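Local structure of uncharacterized protein DUF1470 (Jannaschia sp. CCS1, 3H0N) at residues E8-R13 with T126-E131; V14-V19 with T72-L77; N20-G25 with E65-L70; F145-A150 with D154-D159. The protein is of unknown function but pairs a mainly helical ABATE domain with a treble-clef zinc finger and may act as a transcription regulator. All coordinates share one frame; numbering follows the deposited sequence. Where two conformers were deposited one is given.

How the interactions relate
The first segments of interactions 1, 2 and 3 follow one another along helix 10-22 and its two ends. This helix meets helix 121-138 in interaction 1 and helix 58-78 in interactions 2 and 3. Along the chain these three are nested, interaction 3 innermost and interaction 1 outermost, and interaction 4 follows as the local hairpin 145-147/156-158. Centres of interactions 2 and 3 lie about 7 Å apart; those of 1 and 2 about 11 Å, and those of 2 and 4 about 10 Å. L16 and V19 pack against V156, and R155 NH1 reaches the carbonyls of N20 and T23. The zinc-finger hairpin is thus joined to the helical core through both apolar packing and polar contacts.

Interaction 1 (E8-R13 with T126-E131); sequences ERTGLR and TAICAE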
loop_
_atom_site.group_PDB
_atom_site.type_symbol
_atom_site.label_atom_id
_atom_site.label_comp_id
_atom_site.label_asym_id
_atom_site.label_seq_id
_atom_site.Cartn_x
_atom_site.Cartn_y
_atom_site.Cartn_z
ATOM N N GLU A 8 -3.314 7.291 4.963
ATOM C CA GLU A 8 -3.192 6.247 3.960
ATOM C C GLU A 8 -3.591 6.682 2.556
ATOM O O GLU A 8 -3.125 6.093 1.577
ATOM C CB GLU A 8 -4.046 5.018 4.372
ATOM C CG GLU A 8 -3.457 4.260 5.535
ATOM C CD GLU A 8 -3.688 4.903 6.913
ATOM O OE1 GLU A 8 -4.532 5.827 7.085
ATOM O OE2 GLU A 8 -3.028 4.425 7.872
ATOM N N ARG A 9 -4.428 7.708 2.452
ATOM C CA ARG A 9 -4.851 8.241 1.152
ATOM C C ARG A 9 -4.198 9.586 0.842
ATOM O O ARG A 9 -4.683 10.325 -0.032
ATOM C CB ARG A 9 -6.343 8.390 1.058
ATOM C CG ARG A 9 -7.099 7.191 1.409
ATOM C CD ARG A 9 -6.798 6.048 0.530
ATOM N NE ARG A 9 -7.488 4.893 1.116
ATOM C CZ ARG A 9 -7.516 3.661 0.611
ATOM N NH1 ARG A 9 -6.919 3.376 -0.544
ATOM N NH2 ARG A 9 -8.186 2.714 1.270
ATOM N N THR A 10 -3.089 9.910 1.486
ATOM C CA THR A 10 -2.366 11.153 1.214
ATOM C C THR A 10 -2.036 11.353 -0.266
ATOM O O THR A 10 -2.244 12.449 -0.824
ATOM C CB THR A 10 -1.082 11.213 2.061
ATOM O OG1 THR A 10 -1.436 11.243 3.458
ATOM C CG2 THR A 10 -0.281 12.467 1.723
ATOM N N GLY A 11 -1.468 10.348 -0.921
ATOM C CA GLY A 11 -1.063 10.513 -2.302
ATOM C C GLY A 11 -2.240 10.785 -3.204
ATOM O O GLY A 11 -2.174 11.644 -4.078
ATOM N N LEU A 12 -3.311 10.049 -2.984
ATOM C CA LEU A 12 -4.537 10.284 -3.763
ATOM C C LEU A 12 -5.081 11.675 -3.534
ATOM O O LEU A 12 -5.419 12.428 -4.493
ATOM C CB LEU A 12 -5.612 9.220 -3.419
ATOM C CG LEU A 12 -6.994 9.371 -4.061
ATOM C CD1 LEU A 12 -6.881 9.268 -5.595
ATOM C CD2 LEU A 12 -7.943 8.311 -3.500
ATOM N N ARG A 13 -5.174 12.076 -2.269
ATOM C CA ARG A 13 -5.753 13.360 -1.911
ATOM C C ARG A 13 -4.926 14.519 -2.440
ATOM O O ARG A 13 -5.470 15.461 -3.029
ATOM C CB ARG A 13 -5.838 13.466 -0.389
ATOM C CG ARG A 13 -6.359 14.782 0.136
ATOM C CD ARG A 13 -6.463 14.822 1.647
ATOM N NE ARG A 13 -5.222 14.652 2.394
ATOM C CZ ARG A 13 -4.775 13.507 2.977
ATOM N NH1 ARG A 13 -5.379 12.333 2.861
ATOM N NH2 ARG A 13 -3.654 13.577 3.681
ATOM N N THR A 126 6.299 13.574 -5.785
ATOM C CA THR A 126 6.064 12.836 -7.009
ATOM C C THR A 126 5.871 11.365 -6.712
ATOM O O THR A 126 4.914 10.747 -7.205
ATOM C CB THR A 126 7.194 13.049 -8.022
ATOM O OG1 THR A 126 7.289 14.446 -8.319
ATOM C CG2 THR A 126 6.892 12.288 -9.310
ATOM N N ALA A 127 6.739 10.769 -5.900
ATOM C CA ALA A 127 6.603 9.365 -5.540
ATOM C C ALA A 127 5.352 9.082 -4.751
ATOM O O ALA A 127 4.687 8.050 -4.977
ATOM C CB ALA A 127 7.861 8.916 -4.731
ATOM N N ILE A 128 5.029 9.950 -3.797
ATOM C CA ILE A 128 3.847 9.759 -2.964
ATOM C C ILE A 128 2.594 9.788 -3.825
ATOM O O ILE A 128 1.693 8.933 -3.705
ATOM C CB ILE A 128 3.766 10.833 -1.881
ATOM C CG1 ILE A 128 4.893 10.618 -0.833
ATOM C CG2 ILE A 128 2.427 10.787 -1.121
ATOM C CD1 ILE A 128 5.063 11.789 0.139
ATOM N N CYS A 129 2.523 10.788 -4.674
ATOM C CA CYS A 129 1.342 10.950 -5.529
ATOM C C CYS A 129 1.217 9.813 -6.519
ATOM O O CYS A 129 0.126 9.262 -6.704
ATOM C CB CYS A 129 1.375 12.290 -6.254
ATOM S SG CYS A 129 1.085 13.713 -5.158
ATOM N N ALA A 130 2.334 9.434 -7.132
ATOM C CA ALA A 130 2.302 8.351 -8.113
ATOM C C ALA A 130 1.864 7.034 -7.503
ATOM O O ALA A 130 1.065 6.309 -8.055
ATOM C CB ALA A 130 3.677 8.164 -8.856
ATOM N N GLU A 131 2.439 6.710 -6.336
ATOM C CA GLU A 131 2.037 5.462 -5.649
ATOM C C GLU A 131 0.548 5.509 -5.275
ATOM O O GLU A 131 -0.173 4.524 -5.361
ATOM C CB GLU A 131 2.906 5.135 -4.428
ATOM C CG GLU A 131 2.578 3.776 -3.770
ATOM C CD GLU A 131 1.359 3.767 -2.843
ATOM O OE1 GLU A 131 0.966 4.840 -2.317
ATOM O OE2 GLU A 131 0.798 2.650 -2.631
#
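T10 opens the contact with only a loose touch: its methyl CG2 stops 4.3 Å from CG2 of I128, while its hydroxyl is occupied by the carbonyl of Y7 and takes a weak bond from R13 NH2. The main meeting is one residue on. G11 has no side chain, and its CA comes to 4.0 Å from CA of C129, close enough for backbone to pack on backbone. From G11 CA a C-H is directed at I128 O, 3.5 Å away, with an angle of 141° at the hydrogen. Beside that carbonyl I128 CG2, set anti to its own backbone N, rests 3.7 Å from G11 CA, so a methyl and a carbonyl oxygen of one residue both meet the glycine. C129 SG passes 4.0 Å from G11 O. L12 points away from 126-131, yet its side chain reaches L133 and E136 farther along helix 121-138. This is a close helix-helix packing at a glycine, with a CA-H...O contact, buried in the helical ABATE domain between the beginning of helix 10-22 and the middle of helix 121-138.

Interaction 2 (V14-V19 with T72-L77); sequences VSLDLV and TAIDAL
I74 reaches across to V14-V19 with a single methyl, and every touch of this contact involves its CD1. The apolar contacts come first. CD1 sits 4.2 Å from L16 CD2, and at the same separation from V19 CG2. These two partners come from residues three apart on helix 10-22, so the isoleucine is received between side chains one turn apart. I74 holds CG1 anti to its carbonyl carbon and then runs on extended, chi2 163°, which carries CD1 out from helix 58-78 as the leading atom. The V19 and I74 side chains run past each other in opposite directions, touching through V19 CG2 and I74 CD1.

The second kind of contact is with S15. Its CB is 4.5 Å from I74 CD1, and its carbonyl O lies 4.4 Å from the same methyl; both are loose van der Waals touches. The S15 hydroxyl is bonded back to G11 O in its own helix, which satisfies this buried polar group.

The backbones themselves stay well apart. The short helical segments cross at 107° with their axes 11.2 Å from each other, and other residues share the interface: V156 of the zinc-finger hairpin touches L16, V19 and I74, and L70 packs on S15 and V19. With a methyl meeting mostly carbon, and one carbonyl oxygen at van der Waals range, the contact depends on burial and shape and gains no directional bond between these two segments.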
loop_
_atom_site.group_PDB
_atom_site.type_symbol
_atom_site.label_atom_id
_atom_site.label_comp_id
_atom_site.label_asym_id
_atom_site.label_seq_id
_atom_site.Cartn_x
_atom_site.Cartn_y
_atom_site.Cartn_z
ATOM N N VAL A 14 -3.621 14.464 -2.245
ATOM C CA VAL A 14 -2.757 15.535 -2.695
ATOM C C VAL A 14 -2.772 15.586 -4.229
ATOM O O VAL A 14 -2.766 16.663 -4.817
ATOM C CB VAL A 14 -1.345 15.371 -2.131
ATOM C CG1 VAL A 14 -0.334 16.310 -2.797
ATOM C CG2 VAL A 14 -1.328 15.628 -0.620
ATOM N N SER A 15 -2.817 14.433 -4.892
ATOM C CA SER A 15 -2.858 14.412 -6.369
ATOM C C SER A 15 -4.085 15.180 -6.881
ATOM O O SER A 15 -3.971 16.040 -7.752
ATOM C CB SER A 15 -2.971 12.978 -6.903
ATOM O OG SER A 15 -1.773 12.244 -6.725
ATOM N N LEU A 16 -5.239 14.875 -6.310
ATOM C CA LEU A 16 -6.497 15.542 -6.716
ATOM C C LEU A 16 -6.429 17.020 -6.447
ATOM O O LEU A 16 -6.776 17.843 -7.311
ATOM C CB LEU A 16 -7.700 14.937 -5.989
ATOM C CG LEU A 16 -7.961 13.456 -6.297
ATOM C CD1 LEU A 16 -8.901 12.857 -5.221
ATOM C CD2 LEU A 16 -8.561 13.232 -7.692
ATOM N N ASP A 17 -6.009 17.378 -5.246
ATOM C CA ASP A 17 -5.946 18.779 -4.841
ATOM C C ASP A 17 -4.937 19.589 -5.697
ATOM O O ASP A 17 -5.235 20.722 -6.078
ATOM C CB ASP A 17 -5.560 18.910 -3.369
ATOM C CG ASP A 17 -6.677 18.523 -2.417
ATOM O OD1 ASP A 17 -7.817 18.333 -2.874
ATOM O OD2 ASP A 17 -6.361 18.463 -1.204
ATOM N N LEU A 18 -3.800 18.976 -5.992
ATOM C CA LEU A 18 -2.745 19.649 -6.761
ATOM C C LEU A 18 -3.236 19.872 -8.187
ATOM O O LEU A 18 -3.098 20.971 -8.741
ATOM C CB LEU A 18 -1.451 18.818 -6.723
ATOM C CG LEU A 18 -0.371 19.330 -7.679
ATOM C CD1 LEU A 18 0.063 20.774 -7.394
ATOM C CD2 LEU A 18 0.789 18.346 -7.596
ATOM N N VAL A 19 -3.815 18.845 -8.787
ATOM C CA VAL A 19 -4.364 19.004 -10.144
ATOM C C VAL A 19 -5.426 20.086 -10.145
ATOM O O VAL A 19 -5.482 20.916 -11.063
ATOM C CB VAL A 19 -4.899 17.652 -10.636
ATOM C CG1 VAL A 19 -5.872 17.818 -11.839
ATOM C CG2 VAL A 19 -3.705 16.713 -10.942
ATOM N N THR A 72 -2.786 14.415 -16.576
ATOM C CA THR A 72 -2.817 13.497 -17.730
ATOM C C THR A 72 -3.213 12.092 -17.274
ATOM O O THR A 72 -4.046 11.435 -17.906
ATOM C CB THR A 72 -1.489 13.490 -18.448
ATOM O OG1 THR A 72 -1.236 14.821 -18.911
ATOM C CG2 THR A 72 -1.504 12.533 -19.631
ATOM N N ALA A 73 -2.649 11.626 -16.169
ATOM C CA ALA A 73 -2.976 10.299 -15.661
ATOM C C ALA A 73 -4.417 10.198 -15.220
ATOM O O ALA A 73 -5.114 9.221 -15.495
ATOM C CB ALA A 73 -2.004 9.901 -14.476
ATOM N N ILE A 74 -4.875 11.173 -14.455
ATOM C CA ILE A 74 -6.239 11.156 -13.939
ATOM C C ILE A 74 -7.267 11.276 -15.075
ATOM O O ILE A 74 -8.280 10.566 -15.075
ATOM C CB ILE A 74 -6.483 12.215 -12.834
ATOM C CG1 ILE A 74 -5.693 11.830 -11.595
ATOM C CG2 ILE A 74 -7.945 12.346 -12.534
ATOM C CD1 ILE A 74 -5.512 12.985 -10.588
ATOM N N ASP A 75 -7.001 12.138 -16.033
ATOM C CA ASP A 75 -7.876 12.206 -17.193
ATOM C C ASP A 75 -7.895 10.862 -17.943
ATOM O O ASP A 75 -8.960 10.389 -18.353
ATOM C CB ASP A 75 -7.423 13.362 -18.080
ATOM C CG ASP A 75 -8.185 13.432 -19.340
ATOM O OD1 ASP A 75 -9.263 14.029 -19.310
ATOM O OD2 ASP A 75 -7.696 12.829 -20.325
ATOM N N ALA A 76 -6.746 10.218 -18.096
ATOM C CA ALA A 76 -6.688 8.890 -18.714
ATOM C C ALA A 76 -7.547 7.904 -17.933
ATOM O O ALA A 76 -8.323 7.128 -18.510
ATOM C CB ALA A 76 -5.277 8.383 -18.858
ATOM N N LEU A 77 -7.408 7.915 -16.609
ATOM C CA LEU A 77 -8.220 6.989 -15.797
ATOM C C LEU A 77 -9.739 7.228 -16.009
ATOM O O LEU A 77 -10.530 6.263 -16.093
ATOM C CB LEU A 77 -7.848 7.074 -14.301
ATOM C CG LEU A 77 -6.420 6.604 -14.006
ATOM C CD1 LEU A 77 -6.145 6.801 -12.520
ATOM C CD2 LEU A 77 -6.158 5.165 -14.427
#

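Interaction 3 (N20-G25 with E65-L70); sequences NIATPG and ELARLL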
loop_
_atom_site.group_PDB
_atom_site.type_symbol
_atom_site.label_atom_id
_atom_site.label_comp_id
_atom_site.label_asym_id
_atom_site.label_seq_id
_atom_site.Cartn_x
_atom_site.Cartn_y
_atom_site.Cartn_z
ATOM N N ASN A 20 -6.293 20.124 -9.120
ATOM C CA ASN A 20 -7.403 21.065 -9.125
ATOM C C ASN A 20 -6.941 22.495 -8.898
ATOM O O ASN A 20 -7.547 23.433 -9.403
ATOM C CB ASN A 20 -8.479 20.619 -8.156
ATOM C CG ASN A 20 -9.327 19.496 -8.733
ATOM O OD1 ASN A 20 -9.429 19.366 -9.952
ATOM N ND2 ASN A 20 -9.919 18.687 -7.869
ATOM N N ILE A 21 -5.826 22.691 -8.198
ATOM C CA ILE A 21 -5.231 24.008 -8.069
ATOM C C ILE A 21 -4.583 24.441 -9.388
ATOM O O ILE A 21 -4.860 25.529 -9.914
ATOM C CB ILE A 21 -4.140 24.026 -6.969
ATOM C CG1 ILE A 21 -4.791 23.839 -5.616
ATOM C CG2 ILE A 21 -3.359 25.367 -7.027
ATOM C CD1 ILE A 21 -3.792 23.386 -4.508
ATOM N N ALA A 22 -3.716 23.613 -9.928
ATOM C CA ALA A 22 -2.760 24.075 -10.907
ATOM C C ALA A 22 -3.211 23.927 -12.342
ATOM O O ALA A 22 -2.704 24.635 -13.227
ATOM C CB ALA A 22 -1.394 23.390 -10.708
ATOM N N THR A 23 -4.130 22.999 -12.629
ATOM C CA THR A 23 -4.451 22.690 -14.032
ATOM C C THR A 23 -5.391 23.749 -14.584
ATOM O O THR A 23 -6.459 23.964 -14.027
ATOM C CB THR A 23 -5.124 21.347 -14.154
ATOM O OG1 THR A 23 -4.255 20.359 -13.587
ATOM C CG2 THR A 23 -5.352 21.005 -15.610
ATOM N N PRO A 24 -5.031 24.447 -15.674
ATOM C CA PRO A 24 -5.963 25.415 -16.260
ATOM C C PRO A 24 -7.220 24.739 -16.766
ATOM O O PRO A 24 -7.194 23.563 -17.096
ATOM C CB PRO A 24 -5.173 25.984 -17.437
ATOM C CG PRO A 24 -3.753 25.671 -17.170
ATOM C CD PRO A 24 -3.752 24.392 -16.405
ATOM N N GLY A 25 -8.340 25.448 -16.792
ATOM C CA GLY A 25 -9.567 24.893 -17.324
ATOM C C GLY A 25 -10.695 25.763 -16.825
ATOM O O GLY A 25 -10.719 26.963 -17.037
ATOM N N GLU A 65 4.714 21.194 -12.860
ATOM C CA GLU A 65 5.005 20.078 -13.743
ATOM C C GLU A 65 4.400 18.774 -13.246
ATOM O O GLU A 65 3.827 17.994 -14.023
ATOM C CB GLU A 65 6.497 19.924 -13.942
ATOM C CG GLU A 65 6.924 18.751 -14.835
ATOM C CD GLU A 65 6.386 18.733 -16.291
ATOM O OE1 GLU A 65 5.721 19.691 -16.768
ATOM O OE2 GLU A 65 6.663 17.712 -16.974
ATOM N N LEU A 66 4.496 18.538 -11.940
ATOM C CA LEU A 66 3.867 17.345 -11.345
ATOM C C LEU A 66 2.362 17.351 -11.624
ATOM O O LEU A 66 1.792 16.337 -12.014
ATOM C CB LEU A 66 4.157 17.269 -9.842
ATOM C CG LEU A 66 3.518 16.098 -9.125
ATOM C CD1 LEU A 66 3.915 14.734 -9.726
ATOM C CD2 LEU A 66 3.880 16.167 -7.629
ATOM N N ALA A 67 1.728 18.511 -11.433
ATOM C CA ALA A 67 0.298 18.655 -11.690
ATOM C C ALA A 67 -0.061 18.264 -13.124
ATOM O O ALA A 67 -1.075 17.610 -13.345
ATOM C CB ALA A 67 -0.162 20.049 -11.402
ATOM N N ARG A 68 0.757 18.659 -14.081
ATOM C CA ARG A 68 0.506 18.372 -15.490
ATOM C C ARG A 68 0.515 16.857 -15.709
ATOM O O ARG A 68 -0.402 16.294 -16.370
ATOM C CB ARG A 68 1.543 19.030 -16.396
ATOM C CG ARG A 68 1.519 20.571 -16.443
ATOM C CD ARG A 68 2.413 21.142 -17.558
ATOM N NE ARG A 68 2.668 22.587 -17.448
ATOM C CZ ARG A 68 3.794 23.133 -16.980
ATOM N NH1 ARG A 68 4.804 22.378 -16.500
ATOM N NH2 ARG A 68 3.901 24.454 -16.959
ATOM N N LEU A 69 1.526 16.191 -15.149
ATOM C CA LEU A 69 1.653 14.732 -15.270
ATOM C C LEU A 69 0.501 14.016 -14.577
ATOM O O LEU A 69 -0.091 13.064 -15.112
ATOM C CB LEU A 69 2.999 14.281 -14.708
ATOM C CG LEU A 69 4.205 14.790 -15.491
ATOM C CD1 LEU A 69 5.473 14.701 -14.625
ATOM C CD2 LEU A 69 4.343 14.010 -16.824
ATOM N N LEU A 70 0.148 14.443 -13.369
ATOM C CA LEU A 70 -0.934 13.762 -12.643
ATOM C C LEU A 70 -2.265 14.031 -13.337
ATOM O O LEU A 70 -3.115 13.160 -13.352
ATOM C CB LEU A 70 -0.986 14.182 -11.164
ATOM C CG LEU A 70 0.243 13.888 -10.325
ATOM C CD1 LEU A 70 0.148 14.499 -8.950
ATOM C CD2 LEU A 70 0.496 12.375 -10.231
#
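A22 and A67 meet methyl to methyl, CB to CB at 3.6 Å, and this touch carries the contact. Both CA-CB bonds point across the gap, but at different slants. That of A67 aims almost straight at A22 CB, whereas A22 comes in tilted, its CA-CB bond making an angle of about 133° with the line to A67 CB. Two such short side chains let the backbones close to 6.3 Å between the CA atoms. T23, the first residue to leave helical geometry, lies alongside. Its OG1 is 4.2 Å from A67 O, too far to bond, and is engaged by V19 O instead; chi1 of -57° swings the hydroxyl back over the helix end toward that carbonyl. In one of two conformers of R68, its NH1 meets the anti lone pair of E65 OE1 in the guanidinium plane, a salt bridge that is therefore doubtful. The carbonyls of N20 and T23 both accept R155 NH1, tying the end of helix 10-22 to the zinc-finger hairpin, while L18 packs on A67 from the preceding turn. Here an alanine-on-alanine helix contact closes the C-terminal end of helix 10-22 against helix 58-78 in the ABATE domain, just where the chain turns into the two-stranded antiparallel sheet 25-27/30-32.

Interaction 4 (F145-A150 with D154-D159); sequences FGICNA and DRVYFD. With NA (sodium ion), chain D; ZN (zinc ion), chain B.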
loop_
_atom_site.group_PDB
_atom_site.type_symbol
_atom_site.label_atom_id
_atom_site.label_comp_id
_atom_site.label_asym_id
_atom_site.label_seq_id
_atom_site.Cartn_x
_atom_site.Cartn_y
_atom_site.Cartn_z
ATOM N N PHE A 145 -12.595 7.689 -10.758
ATOM C CA PHE A 145 -11.977 8.929 -11.163
ATOM C C PHE A 145 -12.867 9.649 -12.172
ATOM O O PHE A 145 -13.129 9.109 -13.250
ATOM C CB PHE A 145 -10.620 8.667 -11.783
ATOM C CG PHE A 145 -9.567 8.276 -10.761
ATOM C CD1 PHE A 145 -8.843 9.230 -10.094
ATOM C CD2 PHE A 145 -9.340 6.951 -10.484
ATOM C CE1 PHE A 145 -7.867 8.848 -9.166
ATOM C CE2 PHE A 145 -8.372 6.555 -9.550
ATOM C CZ PHE A 145 -7.631 7.511 -8.910
ATOM N N GLY A 146 -13.306 10.846 -11.846
ATOM C CA GLY A 146 -14.273 11.556 -12.681
ATOM C C GLY A 146 -13.834 12.984 -12.962
ATOM O O GLY A 146 -12.960 13.550 -12.311
ATOM N N ILE A 147 -14.480 13.545 -13.993
ATOM C CA ILE A 147 -14.366 14.966 -14.345
ATOM C C ILE A 147 -15.749 15.579 -14.116
ATOM O O ILE A 147 -16.766 15.027 -14.510
ATOM C CB ILE A 147 -13.983 15.183 -15.824
ATOM C CG1 ILE A 147 -12.791 14.335 -16.228
ATOM C CG2 ILE A 147 -13.666 16.715 -16.132
ATOM C CD1 ILE A 147 -11.594 14.621 -15.490
ATOM N N CYS A 148 -15.802 16.688 -13.380
ATOM C CA CYS A 148 -17.059 17.300 -12.965
ATOM C C CYS A 148 -18.046 17.463 -14.125
ATOM O O CYS A 148 -17.694 17.990 -15.194
ATOM C CB CYS A 148 -16.826 18.656 -12.341
ATOM S SG CYS A 148 -18.246 19.280 -11.474
ATOM N N ASN A 149 -19.276 17.092 -13.868
ATOM C CA ASN A 149 -20.348 17.228 -14.878
ATOM C C ASN A 149 -20.959 18.616 -14.934
ATOM O O ASN A 149 -21.803 18.882 -15.799
ATOM C CB ASN A 149 -21.423 16.163 -14.660
ATOM C CG ASN A 149 -21.065 14.821 -15.287
ATOM O OD1 ASN A 149 -20.047 14.673 -16.023
ATOM N ND2 ASN A 149 -22.028 13.895 -15.186
ATOM N N ALA A 150 -20.592 19.520 -14.040
ATOM C CA ALA A 150 -21.226 20.824 -14.046
ATOM C C ALA A 150 -20.734 21.653 -15.231
ATOM O O ALA A 150 -19.640 21.440 -15.749
ATOM C CB ALA A 150 -20.954 21.578 -12.706
ATOM N N ASP A 154 -14.205 21.665 -15.061
ATOM C CA ASP A 154 -13.491 20.418 -15.387
ATOM C C ASP A 154 -12.537 19.957 -14.309
ATOM O O ASP A 154 -11.560 19.241 -14.567
ATOM C CB ASP A 154 -12.828 20.495 -16.752
ATOM C CG ASP A 154 -11.648 21.412 -16.798
ATOM O OD1 ASP A 154 -11.406 22.204 -15.892
ATOM O OD2 ASP A 154 -10.926 21.322 -17.813
ATOM N N ARG A 155 -12.874 20.297 -13.088
ATOM C CA ARG A 155 -12.124 19.784 -11.959
ATOM C C ARG A 155 -12.337 18.279 -11.835
ATOM O O ARG A 155 -13.369 17.725 -12.211
ATOM C CB ARG A 155 -12.514 20.489 -10.669
ATOM C CG ARG A 155 -12.296 21.978 -10.637
ATOM C CD ARG A 155 -10.888 22.424 -10.924
ATOM N NE ARG A 155 -10.632 22.592 -12.336
ATOM C CZ ARG A 155 -9.425 22.854 -12.855
ATOM N NH1 ARG A 155 -8.352 23.007 -12.097
ATOM N NH2 ARG A 155 -9.278 23.008 -14.173
ATOM N N VAL A 156 -11.321 17.637 -11.285
ATOM C CA VAL A 156 -11.311 16.180 -11.111
ATOM C C VAL A 156 -11.785 15.805 -9.707
ATOM O O VAL A 156 -11.734 16.590 -8.761
ATOM C CB VAL A 156 -9.917 15.559 -11.382
ATOM C CG1 VAL A 156 -9.455 15.871 -12.806
ATOM C CG2 VAL A 156 -8.883 15.953 -10.360
ATOM N N TYR A 157 -12.235 14.556 -9.594
ATOM C CA TYR A 157 -12.637 14.043 -8.293
ATOM C C TYR A 157 -12.477 12.545 -8.273
ATOM O O TYR A 157 -12.396 11.885 -9.307
ATOM C CB TYR A 157 -14.084 14.481 -7.939
ATOM C CG TYR A 157 -15.143 13.903 -8.816
ATOM C CD1 TYR A 157 -15.452 14.515 -10.045
ATOM C CD2 TYR A 157 -15.853 12.756 -8.482
ATOM C CE1 TYR A 157 -16.413 13.986 -10.867
ATOM C CE2 TYR A 157 -16.838 12.249 -9.293
ATOM C CZ TYR A 157 -17.081 12.838 -10.516
ATOM O OH TYR A 157 -18.052 12.326 -11.356
ATOM N N PHE A 158 -12.387 12.015 -7.055
ATOM C CA PHE A 158 -12.415 10.577 -6.827
ATOM C C PHE A 158 -13.671 10.302 -6.012
ATOM O O PHE A 158 -13.861 10.837 -4.926
ATOM C CB PHE A 158 -11.175 10.086 -6.083
ATOM C CG PHE A 158 -11.156 8.609 -5.863
ATOM C CD1 PHE A 158 -11.753 8.087 -4.743
ATOM C CD2 PHE A 158 -10.603 7.736 -6.772
ATOM C CE1 PHE A 158 -11.802 6.692 -4.532
ATOM C CE2 PHE A 158 -10.601 6.377 -6.559
ATOM C CZ PHE A 158 -11.220 5.862 -5.427
ATOM N N ASP A 159 -14.565 9.517 -6.582
ATOM C CA ASP A 159 -15.867 9.197 -5.987
ATOM C C ASP A 159 -15.695 8.250 -4.802
ATOM O O ASP A 159 -15.246 7.094 -4.957
ATOM C CB ASP A 159 -16.748 8.532 -7.052
ATOM C CG ASP A 159 -18.180 8.281 -6.597
ATOM O OD1 ASP A 159 -18.517 8.451 -5.403
ATOM O OD2 ASP A 159 -18.967 7.890 -7.508
HETATM NA NA NA D . -17.957 19.932 -16.570
HETATM ZN ZN ZN B . -17.222 21.020 -10.347
HETATM O O HOH W 1 -18.657 13.187 -13.757
HETATM O O HOH W 2 -19.530 19.108 -18.076
HETATM O O HOH W 3 -15.983 19.104 -18.304
HETATM O O HOH W 4 -17.325 21.673 -18.078
#
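Y157 CG lies between its backbone N and carbonyl carbon (chi1 66°), which lays the ring across the neighbouring strand over G146, while F145, with CG anti to the carbonyl carbon, and F158, with CG anti to the backbone N, bring their rings together on the opposite face. The frame is the antiparallel beta hairpin and zinc knuckle of a treble-clef finger. G146 and Y157 form its hydrogen-bonded pair, G146 N to Y157 O at 2.9 Å and nearly straight, with Y157 N returning to G146 O. C148 N to R155 O then continues the ladder toward the knuckle. With no side chain in the way, G146 CA sits over the tyrosine face, 4.0 Å from the ring centroid in a CH-pi contact. Y157 OH bonds R166 O and also receives a water that bridges to I147 O. On the other face F158 presents its edge to the face of F145: the T-shaped pair has centroids 5.0 Å apart, and F158 CD2 stands over the centre of the F145 ring. I147 CD1 touches V156 CG1 at 3.7 Å. Beyond the strands, C148 joins C153, C169 and C173 around zinc, and its carbonyl, with those of A150 and C153, holds a sodium ion. C148 SG, 2.3 Å from zinc, also accepts A150 N at 3.5 Å, the N-H pointing almost straight at the sulfur (167°).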